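Local coordinates for protein fructose-bisphosphate aldolase (Slackia heliotrinireducens, PDB 4MOZ) that belongs to the DeoC/LacD family of aldolases and folds as a closed eight-stranded parallel barrel of the TIM type, at residues 7-12 with 21-26; 28-33 with 77-82. One frame throughout, in Å; residues are numbered along the deposited sequence.

Contact 1: residues 7-12 with 21-26; sequences DQVKVP and ETYIDN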
ATOM      1  N   ASP C   7      12.404 -11.242  39.522  1.00 36.65           N
ATOM      2  CA  ASP C   7      13.186 -12.365  38.990  1.00 39.02           C
ATOM      3  C   ASP C   7      12.340 -13.500  38.407  1.00 36.66           C
ATOM      4  O   ASP C   7      12.824 -14.286  37.596  1.00 42.36           O
ATOM      5  CB  ASP C   7      14.127 -12.922  40.066  1.00 45.29           C
ATOM      6  CG  ASP C   7      15.258 -11.962  40.414  1.00 52.35           C
ATOM      7  OD1 ASP C   7      15.176 -10.761  40.074  1.00 51.97           O
ATOM      8  OD2 ASP C   7      16.240 -12.411  41.041  1.00 62.56           O
ATOM      9  N   GLN C   8      11.081 -13.583  38.826  1.00 35.63           N
ATOM     10  CA  GLN C   8      10.173 -14.624  38.341  1.00 38.38           C
ATOM     11  C   GLN C   8       9.497 -14.298  37.007  1.00 37.70           C
ATOM     12  O   GLN C   8       8.861 -15.167  36.405  1.00 40.85           O
ATOM     13  CB  GLN C   8       9.112 -14.927  39.392  1.00 40.19           C
ATOM     14  CG  GLN C   8       9.622 -15.724  40.577  1.00 41.50           C
ATOM     15  CD  GLN C   8       8.530 -15.972  41.588  1.00 42.09           C
ATOM     16  OE1 GLN C   8       8.188 -15.090  42.369  1.00 43.04           O
ATOM     17  NE2 GLN C   8       7.967 -17.172  41.572  1.00 46.32           N
ATOM     18  N   VAL C   9       9.616 -13.050  36.561  1.00 36.04           N
ATOM     19  CA  VAL C   9       9.100 -12.636  35.254  1.00 35.97           C
ATOM     20  C   VAL C   9       9.985 -13.231  34.156  1.00 34.54           C
ATOM     21  O   VAL C   9      11.186 -12.959  34.102  1.00 35.08           O
ATOM     22  CB  VAL C   9       9.050 -11.091  35.113  1.00 33.69           C
ATOM     23  CG1 VAL C   9       8.600 -10.679  33.717  1.00 29.32           C
ATOM     24  CG2 VAL C   9       8.139 -10.474  36.165  1.00 31.77           C
ATOM     25  N   LYS C  10       9.393 -14.057  33.298  1.00 35.10           N
ATOM     26  CA  LYS C  10      10.099 -14.579  32.129  1.00 37.52           C
ATOM     27  C   LYS C  10      10.123 -13.543  31.007  1.00 34.93           C
ATOM     28  O   LYS C  10       9.094 -13.236  30.396  1.00 36.55           O
ATOM     29  CB  LYS C  10       9.485 -15.895  31.650  1.00 39.60           C
ATOM     30  CG  LYS C  10       9.938 -17.098  32.457  1.00 44.01           C
ATOM     31  CD  LYS C  10       9.260 -18.371  31.991  1.00 51.01           C
ATOM     32  CE  LYS C  10       9.578 -19.519  32.935  1.00 57.22           C
ATOM     33  NZ  LYS C  10       8.673 -20.679  32.713  1.00 62.84           N
ATOM     34  N   VAL C  11      11.307 -12.992  30.758  1.00 31.60           N
ATOM     35  CA  VAL C  11      11.489 -11.989  29.724  1.00 31.97           C
ATOM     36  C   VAL C  11      11.742 -12.697  28.392  1.00 32.85           C
ATOM     37  O   VAL C  11      12.753 -13.396  28.244  1.00 34.58           O
ATOM     38  CB  VAL C  11      12.648 -11.026  30.073  1.00 32.29           C
ATOM     39  CG1 VAL C  11      12.885 -10.021  28.953  1.00 28.96           C
ATOM     40  CG2 VAL C  11      12.365 -10.307  31.388  1.00 28.99           C
ATOM     41  N   PRO C  12      10.815 -12.533  27.424  1.00 32.54           N
ATOM     42  CA  PRO C  12      11.008 -13.142  26.105  1.00 31.35           C
ATOM     43  C   PRO C  12      12.211 -12.543  25.376  1.00 32.05           C
ATOM     44  O   PRO C  12      12.640 -11.427  25.686  1.00 32.31           O
ATOM     45  CB  PRO C  12       9.700 -12.827  25.367  1.00 31.39           C
ATOM     46  CG  PRO C  12       9.129 -11.649  26.075  1.00 29.02           C
ATOM     47  CD  PRO C  12       9.548 -11.778  27.507  1.00 30.24           C
ATOM     48  N   GLU C  21      14.487  -3.977  31.890  1.00 30.76           N
ATOM     49  CA  GLU C  21      13.986  -3.474  33.173  1.00 31.42           C
ATOM     50  C   GLU C  21      12.624  -2.805  33.017  1.00 28.30           C
ATOM     51  O   GLU C  21      11.742  -2.989  33.854  1.00 27.00           O
ATOM     52  CB  GLU C  21      14.989  -2.527  33.849  1.00 32.64           C
ATOM     53  CG  GLU C  21      16.338  -3.162  34.175  1.00 38.26           C
ATOM     54  CD  GLU C  21      16.224  -4.498  34.907  1.00 41.85           C
ATOM     55  OE1 GLU C  21      15.618  -4.546  35.998  1.00 44.50           O
ATOM     56  OE2 GLU C  21      16.748  -5.507  34.390  1.00 42.70           O
ATOM     57  N   THR C  22      12.462  -2.048  31.933  1.00 28.95           N
ATOM     58  CA  THR C  22      11.183  -1.438  31.583  1.00 28.26           C
ATOM     59  C   THR C  22      10.103  -2.503  31.380  1.00 28.32           C
ATOM     60  O   THR C  22       8.977  -2.347  31.858  1.00 27.24           O
ATOM     61  CB  THR C  22      11.307  -0.565  30.317  1.00 28.10           C
ATOM     62  OG1 THR C  22      12.337   0.409  30.516  1.00 31.27           O
ATOM     63  CG2 THR C  22      10.002   0.159  30.018  1.00 27.21           C
ATOM     64  N   TYR C  23      10.453  -3.586  30.685  1.00 29.90           N
ATOM     65  CA  TYR C  23       9.507  -4.674  30.443  1.00 28.40           C
ATOM     66  C   TYR C  23       9.037  -5.301  31.745  1.00 28.56           C
ATOM     67  O   TYR C  23       7.849  -5.589  31.909  1.00 28.99           O
ATOM     68  CB  TYR C  23      10.114  -5.756  29.548  1.00 26.87           C
ATOM     69  CG  TYR C  23       9.202  -6.948  29.363  1.00 27.22           C
ATOM     70  CD1 TYR C  23       8.177  -6.922  28.417  1.00 26.73           C
ATOM     71  CD2 TYR C  23       9.349  -8.097  30.142  1.00 26.71           C
ATOM     72  CE1 TYR C  23       7.334  -8.008  28.242  1.00 26.60           C
ATOM     73  CE2 TYR C  23       8.504  -9.189  29.978  1.00 25.04           C
ATOM     74  CZ  TYR C  23       7.502  -9.136  29.024  1.00 25.24           C
ATOM     75  OH  TYR C  23       6.658 -10.206  28.846  1.00 24.52           O
ATOM     76  N   ILE C  24       9.981  -5.527  32.657  1.00 28.65           N
ATOM     77  CA  ILE C  24       9.665  -6.101  33.957  1.00 29.87           C
ATOM     78  C   ILE C  24       8.816  -5.113  34.756  1.00 28.71           C
ATOM     79  O   ILE C  24       7.793  -5.498  35.319  1.00 29.18           O
ATOM     80  CB  ILE C  24      10.936  -6.534  34.727  1.00 31.03           C
ATOM     81  CG1 ILE C  24      11.687  -7.619  33.938  1.00 30.13           C
ATOM     82  CG2 ILE C  24      10.575  -7.045  36.119  1.00 30.25           C
ATOM     83  CD1 ILE C  24      13.133  -7.815  34.348  1.00 28.53           C
ATOM     84  N   ASP C  25       9.224  -3.842  34.772  1.00 29.30           N
ATOM     85  CA  ASP C  25       8.424  -2.786  35.393  1.00 29.75           C
ATOM     86  C   ASP C  25       6.970  -2.876  34.931  1.00 29.22           C
ATOM     87  O   ASP C  25       6.050  -2.858  35.746  1.00 31.43           O
ATOM     88  CB  ASP C  25       8.980  -1.399  35.051  1.00 30.60           C
ATOM     89  CG  ASP C  25      10.279  -1.078  35.774  1.00 32.47           C
ATOM     90  OD1 ASP C  25      10.678  -1.816  36.700  1.00 36.50           O
ATOM     91  OD2 ASP C  25      10.911  -0.067  35.406  1.00 33.62           O
ATOM     92  N   ASN C  26       6.779  -2.995  33.620  1.00 29.80           N
ATOM     93  CA  ASN C  26       5.441  -2.985  33.026  1.00 30.14           C
ATOM     94  C   ASN C  26       4.650  -4.261  33.286  1.00 29.25           C
ATOM     95  O   ASN C  26       3.431  -4.215  33.487  1.00 28.00           O
ATOM     96  CB  ASN C  26       5.517  -2.681  31.528  1.00 27.49           C
ATOM     97  CG  ASN C  26       5.884  -1.233  31.247  1.00 29.49           C
ATOM     98  OD1 ASN C  26       5.451  -0.319  31.957  1.00 31.39           O
ATOM     99  ND2 ASN C  26       6.679  -1.013  30.203  1.00 26.56           N
TER
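Y23 extends its ring from helix 20-30 into the run of V9, V11 and P12, a worked example of one aromatic residue gathering a loop against a helix. With CG anti to the backbone N (chi1 176°), the ring starts out toward the loop. At its outer end it meets P12 tip to tip: P12 CD lies 3.6 Å from Y23 OH. Nearer the helix, V11 slides past the ring in the opposite direction, its CG2 3.9 Å from Y23 CD2, while V9 CG1 approaches Y23 CE2 obliquely at 4.0 Å. The phenol oxygen is hydrogen-bonded to D207, which ties the polar end of an otherwise apolar contact to the loop that leads into strand 208-210; R89 of the second subunit packs against both Y23 and P12. I24 comes next. The same V11 CG2 that touches Y23 lies 3.8 Å from I24 CG1, the two side chains crossing at about a right angle, and the second methyl of V9, CG2, rests 4.2 Å from I24 CG2. The two methyls of V9 are thus shared between consecutive helix residues. D25 OD1 forms a salt bridge to R6 NH1, and N26 ND2 is hydrogen-bonded to G170 O. These links fit an N-terminal extension folded over an added helix, which covers the end of a TIM barrel where the strands begin.

Contact 2: residues 28-33 with 77-82; sequences MKATQG and CGVMAG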
HETATM    1  N   MSE C  28       5.118  -6.188  35.959  1.00 28.75           N
HETATM    2  CA  MSE C  28       4.785  -6.082  37.384  1.00 29.17           C
HETATM    3  C   MSE C  28       3.611  -5.130  37.619  1.00 27.70           C
HETATM    4  O   MSE C  28       2.704  -5.449  38.385  1.00 27.91           O
HETATM    5  CB  MSE C  28       6.000  -5.643  38.212  1.00 30.05           C
HETATM    6  CG  MSE C  28       7.131  -6.662  38.270  1.00 33.04           C
HETATM    7 SE   MSE C  28       6.674  -8.283  39.268  1.00 39.20          SE
HETATM    8  CE  MSE C  28       6.857  -7.572  41.082  1.00 43.96           C
ATOM      9  N   LYS C  29       3.626  -3.973  36.959  1.00 26.17           N
ATOM     10  CA  LYS C  29       2.525  -3.019  37.065  1.00 27.17           C
ATOM     11  C   LYS C  29       1.216  -3.634  36.571  1.00 28.28           C
ATOM     12  O   LYS C  29       0.211  -3.628  37.282  1.00 29.26           O
ATOM     13  CB  LYS C  29       2.823  -1.750  36.274  1.00 29.60           C
ATOM     14  CG  LYS C  29       3.750  -0.758  36.953  1.00 30.15           C
ATOM     15  CD  LYS C  29       3.909   0.453  36.049  1.00 33.41           C
ATOM     16  CE  LYS C  29       5.121   1.293  36.405  1.00 35.02           C
ATOM     17  NZ  LYS C  29       5.306   2.356  35.377  1.00 37.10           N
ATOM     18  N   ALA C  30       1.245  -4.183  35.358  1.00 28.14           N
ATOM     19  CA  ALA C  30       0.045  -4.722  34.714  1.00 27.02           C
ATOM     20  C   ALA C  30      -0.606  -5.835  35.520  1.00 28.01           C
ATOM     21  O   ALA C  30      -1.833  -5.911  35.597  1.00 29.19           O
ATOM     22  CB  ALA C  30       0.364  -5.207  33.312  1.00 25.64           C
ATOM     23  N   THR C  31       0.219  -6.693  36.114  1.00 27.79           N
ATOM     24  CA  THR C  31      -0.275  -7.823  36.905  1.00 28.48           C
ATOM     25  C   THR C  31      -0.331  -7.512  38.408  1.00 28.57           C
ATOM     26  O   THR C  31      -0.611  -8.396  39.227  1.00 28.84           O
ATOM     27  CB  THR C  31       0.573  -9.092  36.670  1.00 27.51           C
ATOM     28  OG1 THR C  31       1.918  -8.859  37.101  1.00 27.23           O
ATOM     29  CG2 THR C  31       0.570  -9.494  35.194  1.00 26.91           C
ATOM     30  N   GLN C  32      -0.073  -6.253  38.758  1.00 27.75           N
ATOM     31  CA  GLN C  32      -0.023  -5.801  40.152  1.00 28.99           C
ATOM     32  C   GLN C  32       0.889  -6.691  41.007  1.00 29.87           C
ATOM     33  O   GLN C  32       0.599  -6.968  42.169  1.00 28.71           O
ATOM     34  CB  GLN C  32      -1.436  -5.697  40.752  1.00 29.21           C
ATOM     35  CG  GLN C  32      -2.382  -4.764  39.999  1.00 29.57           C
ATOM     36  CD  GLN C  32      -2.070  -3.288  40.195  1.00 29.32           C
ATOM     37  OE1 GLN C  32      -1.026  -2.917  40.738  1.00 29.11           O
ATOM     38  NE2 GLN C  32      -2.983  -2.435  39.747  1.00 29.89           N
ATOM     39  N   GLY C  33       1.992  -7.136  40.408  1.00 30.46           N
ATOM     40  CA  GLY C  33       2.975  -7.972  41.091  1.00 29.85           C
ATOM     41  C   GLY C  33       2.497  -9.379  41.401  1.00 28.39           C
ATOM     42  O   GLY C  33       3.051 -10.039  42.280  1.00 28.87           O
ATOM     43  N   CYS C  77      -7.950  -2.330  39.537  0.50 32.42           N
ATOM     44  CA  CYS C  77      -7.782  -2.964  38.231  0.50 32.85           C
ATOM     45  C   CYS C  77      -6.296  -3.173  37.965  0.50 31.02           C
ATOM     46  O   CYS C  77      -5.458  -2.507  38.576  0.50 31.58           O
ATOM     47  CB  CYS C  77      -8.374  -2.085  37.119  0.50 32.65           C
ATOM     48  SG  CYS C  77     -10.054  -1.467  37.397  0.50 33.30           S
ATOM     49  N   GLY C  78      -5.972  -4.101  37.064  1.00 30.39           N
ATOM     50  CA  GLY C  78      -4.593  -4.312  36.634  1.00 29.74           C
ATOM     51  C   GLY C  78      -4.247  -3.258  35.604  1.00 30.45           C
ATOM     52  O   GLY C  78      -3.386  -2.403  35.843  1.00 32.88           O
ATOM     53  N   VAL C  79      -4.928  -3.323  34.457  1.00 28.25           N
ATOM     54  CA  VAL C  79      -4.797  -2.314  33.405  1.00 27.68           C
ATOM     55  C   VAL C  79      -6.156  -1.790  32.936  1.00 27.61           C
ATOM     56  O   VAL C  79      -7.165  -2.505  32.983  1.00 27.59           O
ATOM     57  CB  VAL C  79      -4.015  -2.825  32.162  1.00 27.46           C
ATOM     58  CG1 VAL C  79      -2.591  -3.222  32.525  1.00 27.55           C
ATOM     59  CG2 VAL C  79      -4.743  -3.972  31.472  1.00 25.82           C
HETATM   60  N   MSE C  80      -6.174  -0.532  32.511  0.50 27.20           N
HETATM   61  CA  MSE C  80      -7.313   0.007  31.795  0.50 28.07           C
HETATM   62  C   MSE C  80      -6.948   0.051  30.325  0.50 26.86           C
HETATM   63  O   MSE C  80      -5.983   0.715  29.938  0.50 27.15           O
HETATM   64  CB  MSE C  80      -7.664   1.405  32.288  0.50 29.58           C
HETATM   65  CG  MSE C  80      -8.839   2.016  31.548  0.50 31.84           C
HETATM   66 SE   MSE C  80      -9.070   3.884  31.995  0.50 34.84          SE
HETATM   67  CE  MSE C  80     -10.546   4.311  30.800  0.50 31.17           C
ATOM     68  N   ALA C  81      -7.715  -0.672  29.514  1.00 26.36           N
ATOM     69  CA  ALA C  81      -7.485  -0.730  28.069  1.00 26.71           C
ATOM     70  C   ALA C  81      -8.433   0.199  27.323  1.00 28.00           C
ATOM     71  O   ALA C  81      -9.654   0.090  27.460  1.00 28.30           O
ATOM     72  CB  ALA C  81      -7.621  -2.157  27.556  1.00 25.26           C
ATOM     73  N   GLY C  82      -7.864   1.115  26.542  1.00 27.57           N
ATOM     74  CA  GLY C  82      -8.655   2.040  25.731  1.00 27.42           C
ATOM     75  C   GLY C  82      -7.883   2.605  24.555  1.00 26.07           C
ATOM     76  O   GLY C  82      -6.659   2.460  24.479  1.00 26.69           O
TER
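The carboxamide of Q32 is the flat side-chain group here, and it meets C77 at its edge. Its NE2 donates a hydrogen bond to C77 O at 2.7 Å, with an N-H...O angle of 151°. The acceptor lies almost in the amide plane of Q32, whereas the donor is tilted 18° from the carbonyl plane of C77. The chain is bent at chi2 (-73°), which sets CD 3.8 Å from C77 O. OE1 has a weak hydrogen bond to H318 of the C-terminal histidine run, probably an expression tag, and the side chain also touches L313.

Q32 owes its place to the way the helix stops. Its positive phi makes it the C-prime residue of a Schellman motif, in which G33 N bonds to M28 O at 2.7 Å and Q32 N to K29 O at 3.0 Å. Within this turn, A30 O comes within 3.4 Å of G78 CA, an approach open to a residue without a side chain. Beside it, A30 CB packs on V79 CG1 at 3.6 Å, a single methyl against a single branch, so helix end and strand start are closely apposed. G78 O is hydrogen-bonded to N98, and K29 NZ to N137.

The surroundings illustrate how the end of a helix packs at the N-terminal ends of the barrel strands. Strand 79-82 runs between strands 37-41 and 99-102; V79 makes backbone hydrogen bonds with M38 and F40, and M80 with N98 and L100. The side chain of V79 touches L37 and L39, that of M80 packs on helix 66-74, and A30 also reaches I172, at the start of strand 172-177.

Followed from the N terminus, the two contacts come in series and show how one helix takes part in two successive contacts. Contact 1 closes a short loop of eight intervening residues, folding the N-terminal extension onto helix 20-30. The chain then runs to the end of that helix, where contact 2 opens; it closes after 43 intervening residues, which include strand 37-41 and helix 66-74, at the entry of strand 79-82. Neither loop encloses or crosses the other. Their centres lie about 14 Å apart, yet they touch where V9 CG2 packs 4.1 Å from the selenium (SE) of M28. Together they join extension, helix and barrel strands.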